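Local coordinates for protein lovastatin nonaketide synthase, polyketide synthase component (Aspergillus terreus, PDB 7CPX) that builds the dihydromonacolin L nonaketide of the lovastatin pathway from malonyl-CoA as an iterative, homodimeric multidomain polyketide synthase that works with lovC, at residues A[799-804]-A[824-829]; A[651-656]-A[795-800]. The protein carries 2 engineered substitutions. One frame throughout, in Å; residues are numbered along the deposited sequence.

How the interactions relate
Both contacts lie in the malonyl-CoA:ACP transacylase domain, and their centres are 8 Å apart. They share Ser799 and Ser800, where the chain leaves strand 797-798. Interaction 2 joins that strand to strand 648-652, and interaction 1 takes the chain that follows and sets it against the loop that leads into helix 828-838. The two also touch directly: Val826 CG2 lies 3.9 Å from His655 CB, and the Phe828 ring comes up to the carbonyl of Val653. Gly654, Ser656 and Gly658 fit the GxSxG nucleophile elbow of acyltransferases, where the serine is probably the acyl-carrying residue. If so, interaction 2 includes the start of the presumed catalytic turn, and interaction 1 packs against it.

Interaction 1: A[799-804]-A[824-829]; sequences SSVDAE and SPVLFS
Ser800 and Val801 pack against Val826 and Leu827, and the close-packed part of the contact lies around these four residues. The backbone N of Leu827 donates to Ser800 O over 2.8 Å, with an angle of 155° at the hydrogen. Leu827 is the N-cap residue of a helix; its side chain has no polar group, and its N-H is used by the facing loop. Val826 presents a different methyl to each neighbour. CG1, anti to the backbone N (chi1 -175°), faces the CB and OG of Ser800, while CG2 meets Val801 CG2 at 3.8 Å, the two valine side chains crossing obliquely. A beta-branched residue suits this place because its two methyls can cover two neighbours at once. Serine suits position 800 because its CB can lie 3.7 Å from Phe828 CA while its hydroxyl bonds to the carbonyl of Val653.

Toward the solvent the fit is thinner. Ala803 CB touches Leu827 CD2 at 3.8 Å, a single methyl-to-methyl approach between two partly exposed residues. Ser824 CB stands 3.8 Å from Val801 O, and the exposed Pro825 adds little. Within the loop, Ser799 OG accepts from Asp802 N at 3.2 Å, an ST motif spanning the turn from which Ser800 O projects to Leu827. Tyr817 OH also bonds to Ser799 OG, and Asp802 OD2 receives the N-H of Arg806.

In the fold, the contact ties the loop leaving strand 797-798 to the loop and N-cap that open helix 828-838. Helix 815-820 lies against Val801 through Tyr817 and Asp820, and helix 855-865 meets Phe828 and Ser829 through Cys858 and Thr861.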
# COMPACT_ATOMS: atom_id res chain seq x y z
N SER A 799 16.08 1.61 85.37
CA SER A 799 15.55 0.74 86.41
C SER A 799 14.04 0.92 86.54
O SER A 799 13.48 1.96 86.19
CB SER A 799 16.23 1.04 87.74
OG SER A 799 15.63 0.30 88.79
N SER A 800 13.39 -0.13 87.05
CA SER A 800 11.95 -0.12 87.28
C SER A 800 11.68 -0.55 88.72
O SER A 800 10.70 -0.12 89.33
CB SER A 800 11.23 -1.04 86.30
OG SER A 800 11.44 -2.40 86.63
N VAL A 801 12.54 -1.42 89.25
CA VAL A 801 12.48 -1.76 90.67
C VAL A 801 12.57 -0.49 91.50
O VAL A 801 11.78 -0.27 92.43
CB VAL A 801 13.60 -2.76 91.02
CG1 VAL A 801 13.97 -2.67 92.49
CG2 VAL A 801 13.19 -4.17 90.64
N ASP A 802 13.54 0.36 91.18
CA ASP A 802 13.59 1.73 91.67
C ASP A 802 12.97 2.61 90.60
O ASP A 802 13.42 2.60 89.45
CB ASP A 802 15.02 2.16 91.98
CG ASP A 802 15.10 3.57 92.51
OD1 ASP A 802 14.74 3.79 93.68
OD2 ASP A 802 15.53 4.47 91.75
N ALA A 803 11.94 3.37 90.97
CA ALA A 803 11.10 4.02 89.97
C ALA A 803 11.91 4.93 89.07
O ALA A 803 11.89 4.79 87.84
CB ALA A 803 9.98 4.80 90.67
N GLU A 804 12.64 5.88 89.65
CA GLU A 804 13.36 6.87 88.85
C GLU A 804 14.82 7.04 89.25
O GLU A 804 15.67 7.25 88.38
CB GLU A 804 12.64 8.22 88.96
CG GLU A 804 12.77 9.10 87.72
CD GLU A 804 14.17 9.64 87.53
OE1 GLU A 804 14.89 9.82 88.54
OE2 GLU A 804 14.56 9.89 86.37
N SER A 824 11.38 -3.99 96.82
CA SER A 824 10.60 -2.85 96.39
C SER A 824 9.62 -3.24 95.28
O SER A 824 9.89 -4.16 94.50
CB SER A 824 11.52 -1.74 95.88
OG SER A 824 12.41 -1.31 96.89
N PRO A 825 8.48 -2.57 95.20
CA PRO A 825 7.57 -2.80 94.07
C PRO A 825 8.21 -2.36 92.76
O PRO A 825 9.04 -1.45 92.72
CB PRO A 825 6.34 -1.96 94.41
CG PRO A 825 6.85 -0.90 95.32
CD PRO A 825 7.96 -1.53 96.11
N VAL A 826 7.80 -3.01 91.67
CA VAL A 826 8.40 -2.80 90.36
C VAL A 826 7.45 -1.93 89.54
O VAL A 826 6.31 -2.33 89.27
CB VAL A 826 8.68 -4.13 89.65
CG1 VAL A 826 9.40 -3.89 88.33
CG2 VAL A 826 9.50 -5.05 90.54
N LEU A 827 7.93 -0.76 89.14
CA LEU A 827 7.19 0.12 88.23
C LEU A 827 7.67 -0.09 86.80
O LEU A 827 8.25 0.80 86.17
CB LEU A 827 7.33 1.58 88.66
CG LEU A 827 6.53 1.99 89.90
CD1 LEU A 827 7.09 1.33 91.16
CD2 LEU A 827 6.51 3.50 90.05
N PHE A 828 7.42 -1.29 86.29
CA PHE A 828 7.86 -1.64 84.94
C PHE A 828 7.26 -0.69 83.90
O PHE A 828 7.94 -0.30 82.95
CB PHE A 828 7.48 -3.09 84.63
CG PHE A 828 7.74 -3.49 83.21
CD1 PHE A 828 9.01 -3.83 82.79
CD2 PHE A 828 6.70 -3.53 82.29
CE1 PHE A 828 9.24 -4.20 81.49
CE2 PHE A 828 6.93 -3.90 80.99
CZ PHE A 828 8.20 -4.24 80.58
N SER A 829 5.99 -0.32 84.08
CA SER A 829 5.36 0.60 83.15
C SER A 829 6.08 1.94 83.12
O SER A 829 6.29 2.52 82.05
CB SER A 829 3.89 0.79 83.52
OG SER A 829 3.22 1.60 82.57

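Interaction 2: A[651-656]-A[795-800]; sequences AVVGHS and VPWYSS
Ala651 and Trp797 pair as parallel strand neighbours, followed by Val652 with Tyr798. Ala651 N donates to Pro796 O at 2.7 Å, and Tyr798 N donates to Ala651 O. The last rung, from Val653 N to Tyr798 O, is longer at 3.3 Å. Beside this ladder, the methyl of Ala651 sits at the indole edge, 3.4 Å from Trp797 CD1 and near the ring plane; alanine's single methyl suits this close place beside the ring. Val653 CG1 approaches the same indole obliquely, by NE1 and CZ2. On the other face of the sheet, Val652 CG2 lies 4.2 Å from Tyr798 CB.

A second shell packs round these groups. Glu659 and Cys662 of helix 657-665 touch both Val653 and Trp797, while Ala835 of helix 828-838 touches Val652 and Tyr798, whose hydroxyl bonds to Thr838. Strand 797-798 is outermost in the domain's parallel sheet; strand 648-652 has strand 558-563 on its far side, where Val652 is backbone-bonded to Gly561.

Past the last bridge, a side chain continues the bonding: Ser800 OG donates to Val653 O at 3.1 Å from above the carbonyl plane. The buried carbonyl thus has a partner just where the strand turns toward the presumed nucleophile elbow.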
# COMPACT_ATOMS: atom_id res chain seq x y z
N ALA A 651 17.71 -0.55 77.45
CA ALA A 651 17.42 -1.53 78.49
C ALA A 651 16.41 -1.00 79.49
O ALA A 651 16.52 0.13 79.97
CB ALA A 651 18.70 -1.94 79.23
N VAL A 652 15.42 -1.84 79.80
CA VAL A 652 14.48 -1.62 80.89
C VAL A 652 14.39 -2.91 81.68
O VAL A 652 14.23 -3.99 81.10
CB VAL A 652 13.09 -1.20 80.38
CG1 VAL A 652 12.04 -1.38 81.48
CG2 VAL A 652 13.11 0.25 79.92
N VAL A 653 14.49 -2.81 83.00
CA VAL A 653 14.53 -3.99 83.85
C VAL A 653 13.12 -4.51 84.07
O VAL A 653 12.13 -3.77 83.98
CB VAL A 653 15.22 -3.69 85.20
CG1 VAL A 653 16.55 -2.95 85.00
CG2 VAL A 653 14.29 -2.91 86.11
N GLY A 654 13.02 -5.81 84.37
CA GLY A 654 11.75 -6.41 84.73
C GLY A 654 11.63 -6.57 86.23
O GLY A 654 11.71 -5.59 86.98
N HIS A 655 11.44 -7.81 86.68
CA HIS A 655 11.37 -8.12 88.10
C HIS A 655 12.19 -9.36 88.39
O HIS A 655 12.29 -10.27 87.56
CB HIS A 655 9.92 -8.33 88.56
CG HIS A 655 9.22 -9.46 87.86
ND1 HIS A 655 8.57 -9.30 86.65
CD2 HIS A 655 9.08 -10.76 88.19
CE1 HIS A 655 8.05 -10.45 86.28
NE2 HIS A 655 8.35 -11.36 87.19
N SER A 656 12.79 -9.40 89.58
CA SER A 656 13.59 -10.53 90.04
C SER A 656 14.67 -10.80 89.00
O SER A 656 15.50 -9.90 88.76
CB SER A 656 12.66 -11.70 90.34
OG SER A 656 13.38 -12.83 90.80
N VAL A 795 24.94 1.03 77.59
CA VAL A 795 23.59 0.93 77.03
C VAL A 795 22.65 1.83 77.83
O VAL A 795 22.65 1.77 79.06
CB VAL A 795 23.10 -0.53 77.05
CG1 VAL A 795 21.61 -0.58 76.72
CG2 VAL A 795 23.90 -1.38 76.08
N PRO A 796 21.84 2.67 77.17
CA PRO A 796 20.80 3.39 77.91
C PRO A 796 19.93 2.43 78.71
O PRO A 796 19.21 1.61 78.14
CB PRO A 796 20.00 4.10 76.81
CG PRO A 796 20.98 4.27 75.70
CD PRO A 796 21.87 3.06 75.75
N TRP A 797 20.01 2.52 80.03
CA TRP A 797 19.41 1.54 80.93
C TRP A 797 18.56 2.26 81.97
O TRP A 797 19.00 3.25 82.56
CB TRP A 797 20.49 0.70 81.60
CG TRP A 797 19.99 -0.23 82.66
CD1 TRP A 797 19.50 -1.49 82.47
CD2 TRP A 797 19.94 0.02 84.06
NE1 TRP A 797 19.15 -2.04 83.68
CE2 TRP A 797 19.41 -1.13 84.67
CE3 TRP A 797 20.30 1.10 84.87
CZ2 TRP A 797 19.22 -1.23 86.05
CZ3 TRP A 797 20.11 1.01 86.23
CH2 TRP A 797 19.58 -0.15 86.81
N TYR A 798 17.35 1.75 82.19
CA TYR A 798 16.39 2.37 83.09
C TYR A 798 15.89 1.33 84.08
O TYR A 798 15.35 0.29 83.68
CB TYR A 798 15.21 2.96 82.31
CG TYR A 798 15.62 4.02 81.30
CD1 TYR A 798 16.03 3.67 80.03
CD2 TYR A 798 15.59 5.37 81.64
CE1 TYR A 798 16.41 4.63 79.11
CE2 TYR A 798 15.96 6.33 80.72
CZ TYR A 798 16.37 5.96 79.46
OH TYR A 798 16.74 6.92 78.55
N SER A 799 16.08 1.61 85.37
CA SER A 799 15.55 0.74 86.41
C SER A 799 14.04 0.92 86.54
O SER A 799 13.48 1.96 86.19
CB SER A 799 16.23 1.04 87.74
OG SER A 799 15.63 0.30 88.79
N SER A 800 13.39 -0.13 87.05
CA SER A 800 11.95 -0.12 87.28
C SER A 800 11.68 -0.55 88.72
O SER A 800 10.70 -0.12 89.33
CB SER A 800 11.23 -1.04 86.30
OG SER A 800 11.44 -2.40 86.63